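Side-chain contacts in 1-pyrroline-5-carboxylate dehydrogenase (Thermus thermophilus, PDB 1UZB), which probably catalyses the NAD-dependent oxidation of glutamate semialdehyde, the open form of 1-pyrroline-5-carboxylate, to glutamate in proline breakdown: residues E12-E17 with R21-A26; G35-L40 with W46-E51; P39-G44 with K218-F223; T191-G196 with F255-G260; V466-F471 with N494-A499. All blocks are in the same frame, centred on the assembly; numbering follows the deposited sequence.

Contacts 3, 4 and 5 are buried, contact 1 is partly so, and contact 2 lies at the surface. Contacts 2 and 3 share P39 and L40 on strand 36-42 and touch through W46, which packs on both Y41 and F220. Contact 3 in turn meets contact 4, where V219, F220 and F223 lean on helix 188-199. Contact 5 stands on the other side of the chain's centre from contacts 2 and 3, its centre about 37 Å from that of contact 2. Chemistry follows place: a salt bridge and a His-carboxylate bond in the outer contacts 1 and 2, aromatic packing in contact 3, and amide or ammonium donors meeting backbone carbonyls in contacts 4 and 5.

Contact 1: E12-E17 with R21-A26; sequences ETFQTE and RAMREA
The F14 ring turns its CE2-CZ side to M23, which arrives obliquely: F14 CE2 is 3.6 Å from M23 CB, and F14 CZ 3.6 Å from M23 CE. One face of that ring is taken by E12, whose CG stands 3.4 Å above the plane over the centre. The other flat group, the R24 guanidinium, has the backbone N of R21 over one face, offset toward the rim, and E17 OE2 at its edge. There R24 NH2 lies 2.9 Å from E17 OE2 in a salt bridge that uses the syn lone pair, carboxylate and guanidinium planes 35° apart. A water also links them, donating to E17 OE1 at 2.6 Å and accepting from R24 NH1. This describes one of two R24 conformers.

The setting is the start of helix 17-32: T16 is its N-cap, and R21 N bonds E17 O at 2.8 Å. On the apolar side the geometry is a Met-aromatic contact, M23 SD being 5.0 Å from the F14 ring centroid and 53° off its normal. M23 CG is anti to the backbone N and the chain bends at chi2 (57°), which carries SD past the ring, and again at chi3, which brings CE to F14 CZ. E12 OE2 accepts F14 N through its anti lone pair, at 2.7 Å. W128 meets F14 edge-to-face, and E117 of helix 113-124 touches both F14 and M23.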
# COMPACT_ATOMS: atom_id res chain seq x y z
N GLU A 12 25.57 0.09 26.10
CA GLU A 12 26.97 0.41 26.36
C GLU A 12 27.75 -0.78 26.93
O GLU A 12 27.28 -1.46 27.84
CB GLU A 12 27.06 1.60 27.32
CG GLU A 12 28.47 2.06 27.63
CD GLU A 12 29.26 2.43 26.39
OE1 GLU A 12 28.84 3.36 25.67
OE2 GLU A 12 30.30 1.79 26.14
N THR A 13 28.93 -1.01 26.38
CA THR A 13 29.80 -2.11 26.81
C THR A 13 30.94 -1.60 27.68
O THR A 13 31.63 -2.37 28.35
CB THR A 13 30.40 -2.84 25.60
OG1 THR A 13 31.16 -1.92 24.82
CG2 THR A 13 29.29 -3.44 24.73
N PHE A 14 31.15 -0.28 27.67
CA PHE A 14 32.20 0.36 28.45
C PHE A 14 33.60 -0.12 28.09
O PHE A 14 34.43 -0.36 28.97
CB PHE A 14 31.95 0.15 29.95
CG PHE A 14 30.59 0.59 30.40
CD1 PHE A 14 29.54 -0.32 30.48
CD2 PHE A 14 30.35 1.93 30.71
CE1 PHE A 14 28.26 0.10 30.85
CE2 PHE A 14 29.08 2.35 31.09
CZ PHE A 14 28.03 1.44 31.16
N GLN A 15 33.86 -0.25 26.80
CA GLN A 15 35.16 -0.70 26.33
C GLN A 15 36.07 0.48 26.01
O GLN A 15 37.30 0.35 26.02
CB GLN A 15 35.00 -1.59 25.09
CG GLN A 15 34.16 -2.84 25.33
CD GLN A 15 34.74 -3.72 26.42
OE1 GLN A 15 35.84 -4.26 26.28
NE2 GLN A 15 34.00 -3.87 27.51
N THR A 16 35.48 1.63 25.73
CA THR A 16 36.25 2.83 25.43
C THR A 16 36.52 3.62 26.71
O THR A 16 35.78 3.50 27.69
CB THR A 16 35.51 3.76 24.44
OG1 THR A 16 34.28 4.21 25.04
CG2 THR A 16 35.19 3.01 23.15
N GLU A 17 37.59 4.41 26.70
CA GLU A 17 37.95 5.20 27.87
C GLU A 17 36.88 6.24 28.18
O GLU A 17 36.59 6.52 29.34
CB GLU A 17 39.30 5.90 27.64
CG GLU A 17 39.81 6.70 28.83
CD GLU A 17 39.86 5.88 30.11
OE1 GLU A 17 40.24 4.69 30.04
OE2 GLU A 17 39.54 6.43 31.19
N ARG A 21 35.12 6.62 31.71
CA ARG A 21 35.25 7.88 32.43
C ARG A 21 33.87 8.38 32.85
O ARG A 21 33.67 8.77 34.00
CB ARG A 21 35.92 8.94 31.56
CG ARG A 21 36.20 10.25 32.29
CD ARG A 21 36.36 11.40 31.32
NE ARG A 21 35.10 11.72 30.65
CZ ARG A 21 34.01 12.16 31.28
NH1 ARG A 21 34.03 12.33 32.59
NH2 ARG A 21 32.90 12.42 30.60
N ALA A 22 32.94 8.38 31.91
CA ALA A 22 31.58 8.84 32.16
C ALA A 22 30.89 7.98 33.22
O ALA A 22 30.20 8.51 34.09
CB ALA A 22 30.77 8.83 30.87
N MET A 23 31.09 6.67 33.16
CA MET A 23 30.46 5.78 34.12
C MET A 23 31.06 5.96 35.52
O MET A 23 30.34 5.96 36.51
CB MET A 23 30.59 4.32 33.69
CG MET A 23 29.84 3.36 34.60
SD MET A 23 28.07 3.77 34.72
CE MET A 23 27.35 2.12 34.66
N ARG A 24 32.38 6.11 35.59
CA ARG A 24 33.02 6.30 36.89
C ARG A 24 32.53 7.59 37.55
O ARG A 24 32.29 7.61 38.76
CB ARG A 24 34.55 6.32 36.76
CG ARG A 24 35.17 4.95 36.51
CD ARG A 24 36.67 4.95 36.79
NE ARG A 24 37.41 5.80 35.86
CZ ARG A 24 37.97 5.37 34.73
NH1 ARG A 24 37.88 4.10 34.38
NH2 ARG A 24 38.61 6.22 33.95
N GLU A 25 32.36 8.65 36.77
CA GLU A 25 31.88 9.91 37.33
C GLU A 25 30.43 9.77 37.78
O GLU A 25 30.05 10.32 38.82
CB GLU A 25 31.99 11.05 36.30
CG GLU A 25 31.55 12.42 36.81
CD GLU A 25 32.32 12.88 38.05
OE1 GLU A 25 33.55 12.69 38.09
OE2 GLU A 25 31.70 13.46 38.96
N ALA A 26 29.64 9.03 37.02
CA ALA A 26 28.23 8.82 37.36
C ALA A 26 28.10 8.01 38.64
O ALA A 26 27.29 8.32 39.51
CB ALA A 26 27.51 8.12 36.21
O HOH W 1 40.13 3.35 32.26

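Contact 2: G35-L40 with W46-E51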
# COMPACT_ATOMS: atom_id res chain seq x y z
N GLY A 35 21.71 8.56 50.71
CA GLY A 35 21.01 9.17 51.84
C GLY A 35 19.93 10.16 51.45
O GLY A 35 19.15 10.60 52.30
N ARG A 36 19.87 10.50 50.17
CA ARG A 36 18.87 11.45 49.67
C ARG A 36 17.46 10.93 49.91
O ARG A 36 17.22 9.72 49.88
CB ARG A 36 19.09 11.69 48.18
CG ARG A 36 18.12 12.66 47.54
CD ARG A 36 18.44 12.84 46.07
NE ARG A 36 17.44 13.66 45.38
CZ ARG A 36 17.43 13.86 44.06
NH1 ARG A 36 18.35 13.29 43.29
NH2 ARG A 36 16.48 14.61 43.52
N HIS A 37 16.53 11.85 50.15
CA HIS A 37 15.13 11.49 50.40
C HIS A 37 14.24 11.86 49.22
O HIS A 37 14.27 12.99 48.74
CB HIS A 37 14.62 12.19 51.65
CG HIS A 37 13.22 11.81 52.02
ND1 HIS A 37 12.89 10.56 52.50
CD2 HIS A 37 12.05 12.50 51.95
CE1 HIS A 37 11.59 10.49 52.71
NE2 HIS A 37 11.06 11.66 52.39
N TYR A 38 13.43 10.90 48.76
CA TYR A 38 12.53 11.14 47.64
C TYR A 38 11.07 10.98 48.08
O TYR A 38 10.67 9.93 48.57
CB TYR A 38 12.82 10.15 46.50
CG TYR A 38 14.27 10.07 46.08
CD1 TYR A 38 15.20 9.38 46.86
CD2 TYR A 38 14.71 10.69 44.92
CE1 TYR A 38 16.54 9.30 46.48
CE2 TYR A 38 16.05 10.62 44.53
CZ TYR A 38 16.96 9.92 45.31
OH TYR A 38 18.27 9.86 44.92
N PRO A 39 10.26 12.04 47.91
CA PRO A 39 8.85 11.96 48.31
C PRO A 39 7.99 11.20 47.30
O PRO A 39 8.50 10.66 46.32
CB PRO A 39 8.43 13.43 48.39
CG PRO A 39 9.74 14.18 48.57
CD PRO A 39 10.65 13.43 47.64
N LEU A 40 6.69 11.15 47.57
CA LEU A 40 5.74 10.52 46.66
C LEU A 40 5.50 11.57 45.58
O LEU A 40 5.88 12.73 45.74
CB LEU A 40 4.41 10.24 47.37
CG LEU A 40 4.40 9.52 48.72
CD1 LEU A 40 2.97 9.44 49.26
CD2 LEU A 40 4.98 8.13 48.56
N TRP A 46 5.53 16.75 44.35
CA TRP A 46 6.15 15.81 45.27
C TRP A 46 5.52 16.02 46.64
O TRP A 46 5.48 17.14 47.16
CB TRP A 46 7.66 16.06 45.34
CG TRP A 46 8.36 15.76 44.04
CD1 TRP A 46 8.66 16.65 43.05
CD2 TRP A 46 8.79 14.47 43.58
NE1 TRP A 46 9.26 15.99 42.00
CE2 TRP A 46 9.35 14.66 42.30
CE3 TRP A 46 8.76 13.18 44.13
CZ2 TRP A 46 9.88 13.60 41.55
CZ3 TRP A 46 9.28 12.13 43.38
CH2 TRP A 46 9.84 12.35 42.10
N VAL A 47 5.01 14.93 47.22
CA VAL A 47 4.34 14.98 48.51
C VAL A 47 5.04 14.04 49.49
O VAL A 47 5.18 12.85 49.22
CB VAL A 47 2.86 14.54 48.38
CG1 VAL A 47 2.14 14.72 49.70
CG2 VAL A 47 2.18 15.34 47.28
N ASP A 48 5.47 14.58 50.62
CA ASP A 48 6.17 13.78 51.62
C ASP A 48 5.19 13.19 52.63
O ASP A 48 4.02 13.58 52.69
CB ASP A 48 7.20 14.64 52.36
CG ASP A 48 8.44 13.86 52.75
OD1 ASP A 48 8.41 12.61 52.70
OD2 ASP A 48 9.44 14.50 53.12
N THR A 49 5.67 12.23 53.42
CA THR A 49 4.86 11.59 54.45
C THR A 49 5.68 11.53 55.73
O THR A 49 6.89 11.76 55.71
CB THR A 49 4.46 10.16 54.04
OG1 THR A 49 5.64 9.37 53.84
CG2 THR A 49 3.65 10.18 52.76
N LYS A 50 5.03 11.24 56.85
CA LYS A 50 5.73 11.16 58.12
C LYS A 50 6.62 9.92 58.15
O LYS A 50 7.79 9.99 58.52
CB LYS A 50 4.72 11.10 59.28
CG LYS A 50 5.37 11.04 60.66
CD LYS A 50 4.33 11.11 61.77
CE LYS A 50 3.35 9.95 61.70
NZ LYS A 50 4.03 8.63 61.86
N GLU A 51 6.05 8.79 57.74
CA GLU A 51 6.80 7.54 57.70
C GLU A 51 7.66 7.49 56.45
O GLU A 51 7.36 8.17 55.46
CB GLU A 51 5.85 6.34 57.71
CG GLU A 51 5.02 6.23 58.99
CD GLU A 51 4.08 5.03 58.97
OE1 GLU A 51 3.36 4.83 59.97
OE2 GLU A 51 4.06 4.30 57.96
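L40 and V47 form a hydrogen-bonded antiparallel pair, CA atoms 5.0 Å apart, in a hairpin whose touching parts run 100° apart. Beyond the pair, H37 and D48 come from opposite directions, H37 CG anti to the backbone N, which carries the imidazole out toward D48. H37 NE2 donates to D48 OD1 at 2.8 Å, nearly straight at 169°, with the oxygen in the ring plane and met on its syn side, 24° out of the carboxylate plane. T49 N reaches the same OD1 at 2.9 Å from the opposite face, so two donors grip one oxygen. H37 ND1 is hydrogen-bonded to T67 OG1. With H37 replaced by an alanine, D48 OD1 would probably keep T49 N alone of these two donors, and T67 OG1 would lose its imidazole mate.

P39 packs against the facing arm, its CB 3.4 Å from V47 O; its own buried carbonyl O, which has no polar partner, faces the edge of the W46 ring, 3.3 Å from CE3. L40 CD1 meets T49 CG2 at 3.6 Å. Strand 36-42 runs between strands 45-47 and 64-69, while W46 leans on F220 of helix 213-226, and L40 and T49 rest on E75 of helix 73-90.

Contact 3: P39-G44 with K218-F223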
# COMPACT_ATOMS: atom_id res chain seq x y z
N PRO A 39 10.26 12.04 47.91
CA PRO A 39 8.85 11.96 48.31
C PRO A 39 7.99 11.20 47.30
O PRO A 39 8.50 10.66 46.32
CB PRO A 39 8.43 13.43 48.39
CG PRO A 39 9.74 14.18 48.57
CD PRO A 39 10.65 13.43 47.64
N LEU A 40 6.69 11.15 47.57
CA LEU A 40 5.74 10.52 46.66
C LEU A 40 5.50 11.57 45.58
O LEU A 40 5.88 12.73 45.74
CB LEU A 40 4.41 10.24 47.37
CG LEU A 40 4.40 9.52 48.72
CD1 LEU A 40 2.97 9.44 49.26
CD2 LEU A 40 4.98 8.13 48.56
N TYR A 41 4.89 11.18 44.47
CA TYR A 41 4.57 12.14 43.42
C TYR A 41 3.08 11.94 43.13
O TYR A 41 2.68 10.91 42.59
CB TYR A 41 5.39 11.89 42.15
CG TYR A 41 5.24 12.98 41.11
CD1 TYR A 41 5.94 14.18 41.22
CD2 TYR A 41 4.40 12.80 40.01
CE1 TYR A 41 5.81 15.19 40.25
CE2 TYR A 41 4.26 13.80 39.05
CZ TYR A 41 4.96 14.98 39.17
OH TYR A 41 4.83 15.96 38.20
N ILE A 42 2.28 12.92 43.51
CA ILE A 42 0.84 12.86 43.33
C ILE A 42 0.31 14.17 42.77
O ILE A 42 0.66 15.24 43.25
CB ILE A 42 0.12 12.60 44.68
CG1 ILE A 42 0.65 11.31 45.31
CG2 ILE A 42 -1.38 12.52 44.46
CD1 ILE A 42 0.16 11.07 46.73
N GLY A 43 -0.54 14.07 41.75
CA GLY A 43 -1.12 15.27 41.17
C GLY A 43 -0.14 16.34 40.74
O GLY A 43 -0.37 17.53 40.96
N GLY A 44 0.97 15.93 40.13
CA GLY A 44 1.95 16.88 39.64
C GLY A 44 2.90 17.49 40.64
O GLY A 44 3.67 18.39 40.29
N LYS A 218 13.65 8.52 40.50
CA LYS A 218 14.41 9.23 39.48
C LYS A 218 13.70 9.19 38.13
O LYS A 218 13.79 10.14 37.35
CB LYS A 218 15.83 8.65 39.37
CG LYS A 218 16.68 8.93 40.59
CD LYS A 218 18.13 8.55 40.37
CE LYS A 218 18.98 8.91 41.58
NZ LYS A 218 20.43 8.73 41.30
N VAL A 219 12.99 8.10 37.85
CA VAL A 219 12.24 8.02 36.60
C VAL A 219 11.12 9.07 36.68
O VAL A 219 10.83 9.73 35.69
CB VAL A 219 11.66 6.61 36.38
CG1 VAL A 219 10.67 6.62 35.22
CG2 VAL A 219 12.80 5.63 36.09
N PHE A 220 10.52 9.23 37.85
CA PHE A 220 9.46 10.23 37.98
C PHE A 220 9.99 11.65 37.88
O PHE A 220 9.25 12.55 37.47
CB PHE A 220 8.65 10.03 39.26
CG PHE A 220 7.40 9.24 39.03
CD1 PHE A 220 7.46 7.86 38.86
CD2 PHE A 220 6.17 9.88 38.87
CE1 PHE A 220 6.32 7.13 38.52
CE2 PHE A 220 5.03 9.16 38.53
CZ PHE A 220 5.10 7.78 38.35
N GLU A 221 11.25 11.87 38.23
CA GLU A 221 11.83 13.20 38.08
C GLU A 221 11.80 13.51 36.59
O GLU A 221 11.54 14.63 36.18
CB GLU A 221 13.27 13.24 38.58
CG GLU A 221 13.44 13.25 40.08
CD GLU A 221 14.89 13.40 40.49
OE1 GLU A 221 15.70 12.54 40.08
OE2 GLU A 221 15.23 14.36 41.20
N ILE A 222 12.07 12.49 35.77
CA ILE A 222 12.06 12.65 34.33
C ILE A 222 10.64 12.94 33.83
O ILE A 222 10.44 13.83 33.01
CB ILE A 222 12.63 11.40 33.63
CG1 ILE A 222 14.13 11.28 33.93
CG2 ILE A 222 12.40 11.48 32.12
CD1 ILE A 222 14.76 9.97 33.49
N PHE A 223 9.66 12.20 34.34
CA PHE A 223 8.28 12.44 33.92
C PHE A 223 7.86 13.87 34.27
O PHE A 223 7.19 14.55 33.49
CB PHE A 223 7.31 11.47 34.59
CG PHE A 223 7.47 10.02 34.18
CD1 PHE A 223 8.00 9.67 32.94
CD2 PHE A 223 7.03 9.01 35.02
CE1 PHE A 223 8.09 8.33 32.55
CE2 PHE A 223 7.12 7.67 34.65
CZ PHE A 223 7.64 7.33 33.41
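Y41 and F220 meet through the CD2 side of each ring: the two CD2 atoms are 3.6 Å apart, and Y41 CB also lies 3.9 Å from F220 CD2. The centroids are 5.8 Å apart and the planes 53° to one another, an oblique aromatic pair that is neither a stack nor an edge-to-face contact. Y41 CD2 sits near the plane of the F220 ring, so F220 offers its edge, while its own CD2 comes obliquely at the tyrosine ring. The tyrosine's chi1 of -172° sets CG anti to the backbone N and sends the ring across to the helix.

One step out, each ring is held by further groups. F223 CD2 stands 3.8 Å above the F220 plane, over the ring centre, and the ring of F235 meets F220 as well. F220 itself has an unusual chi1 of -96°, away from the common staggered values, which suggests that its crowded surroundings set the rotation. At the far end of the tyrosine, Y41 OH is hydrogen-bonded to H224 ND1. W46 meets the tyrosine ring edge-to-face on its CD1 side.

The contact thus joins strand 36-42, which belongs to the four-stranded sheet, to helix 213-226. The backbone of Y41 also bonds F235 of strand 233-235, in the sheet of what is probably the cofactor-binding domain, and F220 and F223 continue onto F190 and V195 of helix 188-199.

Contact 4: T191-G196 with F255-G260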
# COMPACT_ATOMS: atom_id res chain seq x y z
N THR A 191 9.11 1.64 33.61
CA THR A 191 8.79 2.63 32.58
C THR A 191 7.80 2.13 31.54
O THR A 191 6.81 2.79 31.24
CB THR A 191 10.07 3.09 31.87
OG1 THR A 191 10.93 3.75 32.81
CG2 THR A 191 9.74 4.06 30.74
N GLY A 192 8.07 0.95 30.98
CA GLY A 192 7.19 0.40 29.96
C GLY A 192 5.76 0.20 30.41
O GLY A 192 4.81 0.54 29.69
N MET A 193 5.59 -0.35 31.61
CA MET A 193 4.27 -0.61 32.16
C MET A 193 3.45 0.65 32.39
O MET A 193 2.21 0.60 32.41
CB MET A 193 4.39 -1.38 33.47
CG MET A 193 5.01 -2.75 33.34
SD MET A 193 5.10 -3.57 34.94
CE MET A 193 3.46 -4.16 35.00
N ILE A 194 4.14 1.77 32.58
CA ILE A 194 3.50 3.06 32.82
C ILE A 194 3.21 3.82 31.53
O ILE A 194 2.08 4.22 31.27
CB ILE A 194 4.39 3.97 33.70
CG1 ILE A 194 4.53 3.38 35.11
CG2 ILE A 194 3.79 5.38 33.77
CD1 ILE A 194 5.53 4.12 35.97
N VAL A 195 4.25 4.00 30.71
CA VAL A 195 4.08 4.79 29.49
C VAL A 195 3.23 4.15 28.40
O VAL A 195 2.68 4.87 27.57
CB VAL A 195 5.46 5.22 28.90
CG1 VAL A 195 6.25 6.00 29.94
CG2 VAL A 195 6.25 4.02 28.42
N GLY A 196 3.11 2.83 28.39
CA GLY A 196 2.28 2.19 27.39
C GLY A 196 0.84 2.64 27.57
O GLY A 196 0.24 3.21 26.65
N PHE A 255 -7.97 -0.75 35.54
CA PHE A 255 -7.12 -1.83 35.08
C PHE A 255 -5.92 -1.99 35.99
O PHE A 255 -5.57 -1.08 36.74
CB PHE A 255 -6.64 -1.59 33.64
CG PHE A 255 -5.82 -0.33 33.46
CD1 PHE A 255 -6.44 0.87 33.12
CD2 PHE A 255 -4.44 -0.35 33.64
CE1 PHE A 255 -5.69 2.03 32.95
CE2 PHE A 255 -3.68 0.81 33.47
CZ PHE A 255 -4.31 2.01 33.13
N ILE A 256 -5.29 -3.15 35.90
CA ILE A 256 -4.12 -3.46 36.70
C ILE A 256 -3.06 -4.03 35.78
O ILE A 256 -3.33 -4.96 35.02
CB ILE A 256 -4.45 -4.51 37.78
CG1 ILE A 256 -5.58 -4.01 38.67
CG2 ILE A 256 -3.22 -4.83 38.61
CD1 ILE A 256 -6.41 -5.12 39.28
N ASN A 257 -1.86 -3.46 35.82
CA ASN A 257 -0.76 -3.93 35.00
C ASN A 257 0.28 -4.42 36.02
O ASN A 257 0.81 -3.62 36.79
CB ASN A 257 -0.21 -2.79 34.13
CG ASN A 257 0.59 -3.29 32.94
OD1 ASN A 257 0.62 -4.49 32.65
ND2 ASN A 257 1.24 -2.37 32.24
N PHE A 258 0.53 -5.72 36.02
CA PHE A 258 1.44 -6.32 36.99
C PHE A 258 2.52 -7.21 36.40
O PHE A 258 2.27 -7.96 35.45
CB PHE A 258 0.63 -7.14 37.99
CG PHE A 258 1.47 -8.03 38.87
CD1 PHE A 258 2.07 -7.53 40.03
CD2 PHE A 258 1.65 -9.38 38.56
CE1 PHE A 258 2.83 -8.35 40.85
CE2 PHE A 258 2.42 -10.21 39.37
CZ PHE A 258 3.00 -9.70 40.52
N THR A 259 3.71 -7.12 36.98
CA THR A 259 4.83 -7.96 36.60
C THR A 259 5.49 -8.33 37.92
O THR A 259 5.89 -7.46 38.69
CB THR A 259 5.85 -7.23 35.69
OG1 THR A 259 5.21 -6.84 34.47
CG2 THR A 259 7.02 -8.14 35.36
N GLY A 260 5.58 -9.63 38.19
CA GLY A 260 6.17 -10.11 39.42
C GLY A 260 5.99 -11.61 39.59
O GLY A 260 5.87 -12.34 38.60
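M193 meets N257 and T259 where helix 188-199 packs on strand 255-259, a buried helix-on-sheet contact in what is probably the NAD-binding domain of this aldehyde dehydrogenase. The helix and strand axes run nearly antiparallel, 161° apart in direction, and come within 9.4 Å.

M193 supplies both halves of the contact. Its backbone O takes a hydrogen bond from N257 ND2 at 3.1 Å; the donor lies in the carbonyl plane, on a lone pair, and the acceptor lies close to the plane of the amide, though the bond is bent (N-H...O 145°). ND2 is also bonded to Y502 OH, so two partners fix how the amide is turned. The methionine side chain runs out beside it and bends at chi3 (82°), bringing the methyl round to the strand. There M193 CE lies 3.2 Å from N257 O and 3.2 Å from T259 OG1, while M193 SD is 3.3 Å from T259 OG1. M193 CE is also 3.6 Å from N257 CG, so it rests on the amide.

Strand 165-180 runs beside strand 255-259, and its V179 touches M193. The chemistry is mixed: one hydrogen bond from a side-chain amide ties helix to strand, and a methyl set between oxygens, its hydrogens perhaps slightly polarised by them, fills the space beside it.

Contact 5: V466-F471 with N494-A499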
# COMPACT_ATOMS: atom_id res chain seq x y z
N VAL A 466 6.68 -21.91 24.45
CA VAL A 466 7.06 -20.74 25.23
C VAL A 466 6.78 -19.52 24.35
O VAL A 466 6.81 -19.61 23.13
CB VAL A 466 8.55 -20.76 25.64
CG1 VAL A 466 8.80 -21.90 26.62
CG2 VAL A 466 9.43 -20.90 24.42
N GLY A 467 6.51 -18.38 24.99
CA GLY A 467 6.21 -17.18 24.25
C GLY A 467 7.39 -16.54 23.54
O GLY A 467 7.21 -15.83 22.55
N ASN A 468 8.59 -16.77 24.05
CA ASN A 468 9.81 -16.22 23.47
C ASN A 468 10.84 -17.33 23.36
O ASN A 468 11.42 -17.77 24.36
CB ASN A 468 10.36 -15.07 24.32
CG ASN A 468 9.58 -13.78 24.13
OD1 ASN A 468 8.48 -13.61 24.67
ND2 ASN A 468 10.14 -12.88 23.34
N LEU A 469 11.07 -17.77 22.13
CA LEU A 469 11.99 -18.86 21.83
C LEU A 469 13.20 -18.35 21.04
O LEU A 469 13.04 -17.54 20.12
CB LEU A 469 11.24 -19.92 21.03
CG LEU A 469 11.92 -21.22 20.61
CD1 LEU A 469 12.41 -22.00 21.82
CD2 LEU A 469 10.92 -22.05 19.81
N TYR A 470 14.38 -18.83 21.39
CA TYR A 470 15.61 -18.39 20.73
C TYR A 470 16.47 -19.57 20.30
O TYR A 470 16.67 -20.52 21.07
CB TYR A 470 16.43 -17.51 21.68
CG TYR A 470 15.65 -16.35 22.25
CD1 TYR A 470 14.83 -16.51 23.37
CD2 TYR A 470 15.73 -15.08 21.67
CE1 TYR A 470 14.11 -15.43 23.90
CE2 TYR A 470 15.02 -14.01 22.18
CZ TYR A 470 14.21 -14.19 23.30
OH TYR A 470 13.51 -13.11 23.81
N PHE A 471 17.00 -19.50 19.08
CA PHE A 471 17.85 -20.56 18.55
C PHE A 471 19.30 -20.11 18.39
O PHE A 471 19.59 -19.09 17.74
CB PHE A 471 17.35 -21.06 17.20
CG PHE A 471 15.95 -21.61 17.22
CD1 PHE A 471 15.44 -22.23 18.36
CD2 PHE A 471 15.16 -21.55 16.08
CE1 PHE A 471 14.16 -22.78 18.36
CE2 PHE A 471 13.88 -22.10 16.07
CZ PHE A 471 13.38 -22.71 17.21
N ASN A 494 0.05 -13.25 28.46
CA ASN A 494 0.58 -13.04 27.12
C ASN A 494 0.44 -11.60 26.62
O ASN A 494 0.18 -11.37 25.44
CB ASN A 494 -0.09 -14.00 26.12
CG ASN A 494 0.68 -14.11 24.80
OD1 ASN A 494 0.16 -13.77 23.74
ND2 ASN A 494 1.92 -14.58 24.87
N ALA A 495 0.59 -10.64 27.53
CA ALA A 495 0.54 -9.23 27.13
C ALA A 495 1.94 -8.98 26.59
O ALA A 495 2.89 -8.82 27.36
CB ALA A 495 0.26 -8.34 28.34
N LYS A 496 2.07 -8.98 25.27
CA LYS A 496 3.36 -8.80 24.62
C LYS A 496 3.91 -7.38 24.70
O LYS A 496 3.45 -6.48 24.00
CB LYS A 496 3.26 -9.24 23.16
CG LYS A 496 3.17 -10.75 22.96
CD LYS A 496 4.43 -11.43 23.48
CE LYS A 496 4.75 -12.72 22.73
NZ LYS A 496 6.05 -13.30 23.19
N THR A 497 4.91 -7.18 25.56
CA THR A 497 5.51 -5.86 25.69
C THR A 497 6.42 -5.59 24.50
O THR A 497 6.94 -6.51 23.88
CB THR A 497 6.33 -5.72 26.99
OG1 THR A 497 7.45 -6.62 26.95
CG2 THR A 497 5.46 -6.05 28.21
N GLY A 498 6.61 -4.31 24.18
CA GLY A 498 7.47 -3.96 23.06
C GLY A 498 6.88 -4.40 21.74
O GLY A 498 7.62 -4.70 20.80
N ALA A 499 5.56 -4.43 21.66
CA ALA A 499 4.86 -4.84 20.45
C ALA A 499 3.62 -3.98 20.26
O ALA A 499 3.06 -3.46 21.23
CB ALA A 499 4.46 -6.31 20.55
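K496 NZ reaches G467 O at the start of strand 468-471, the outermost strand of the seven-stranded sheet within this chain, which the second subunit extends by a parallel beta ladder. K496 NZ lies 2.9 Å from G467 O and 2.9 Å from N468 OD1, and donates a hydrogen bond to G467 O from above that carbonyl plane, 61° out of it and off the lone pairs. P484 O and G486 O accept from the same NZ, so the buried ammonium group is gripped by backbone oxygens. The lysine chain bends at chi2 (-63°) and then runs extended through chi3 and chi4, carrying NZ there.

Replacing K496 by a methionine would probably leave G467 O, P484 O and G486 O without their common donor and put an uncharged end among them.

The hydrogen-bond partners named for NZ are backbone carbonyls, whose dipoles probably help to balance its charge; packing is modest, K496 touching M509 of the second subunit, whose N bonds N494 OD1. The N468 amide is set by its own bonds, OD1 taking G486 N and ND2 giving to P484 O, and a weak bond joins N468 ND2 to Y470 OH at 3.4 Å.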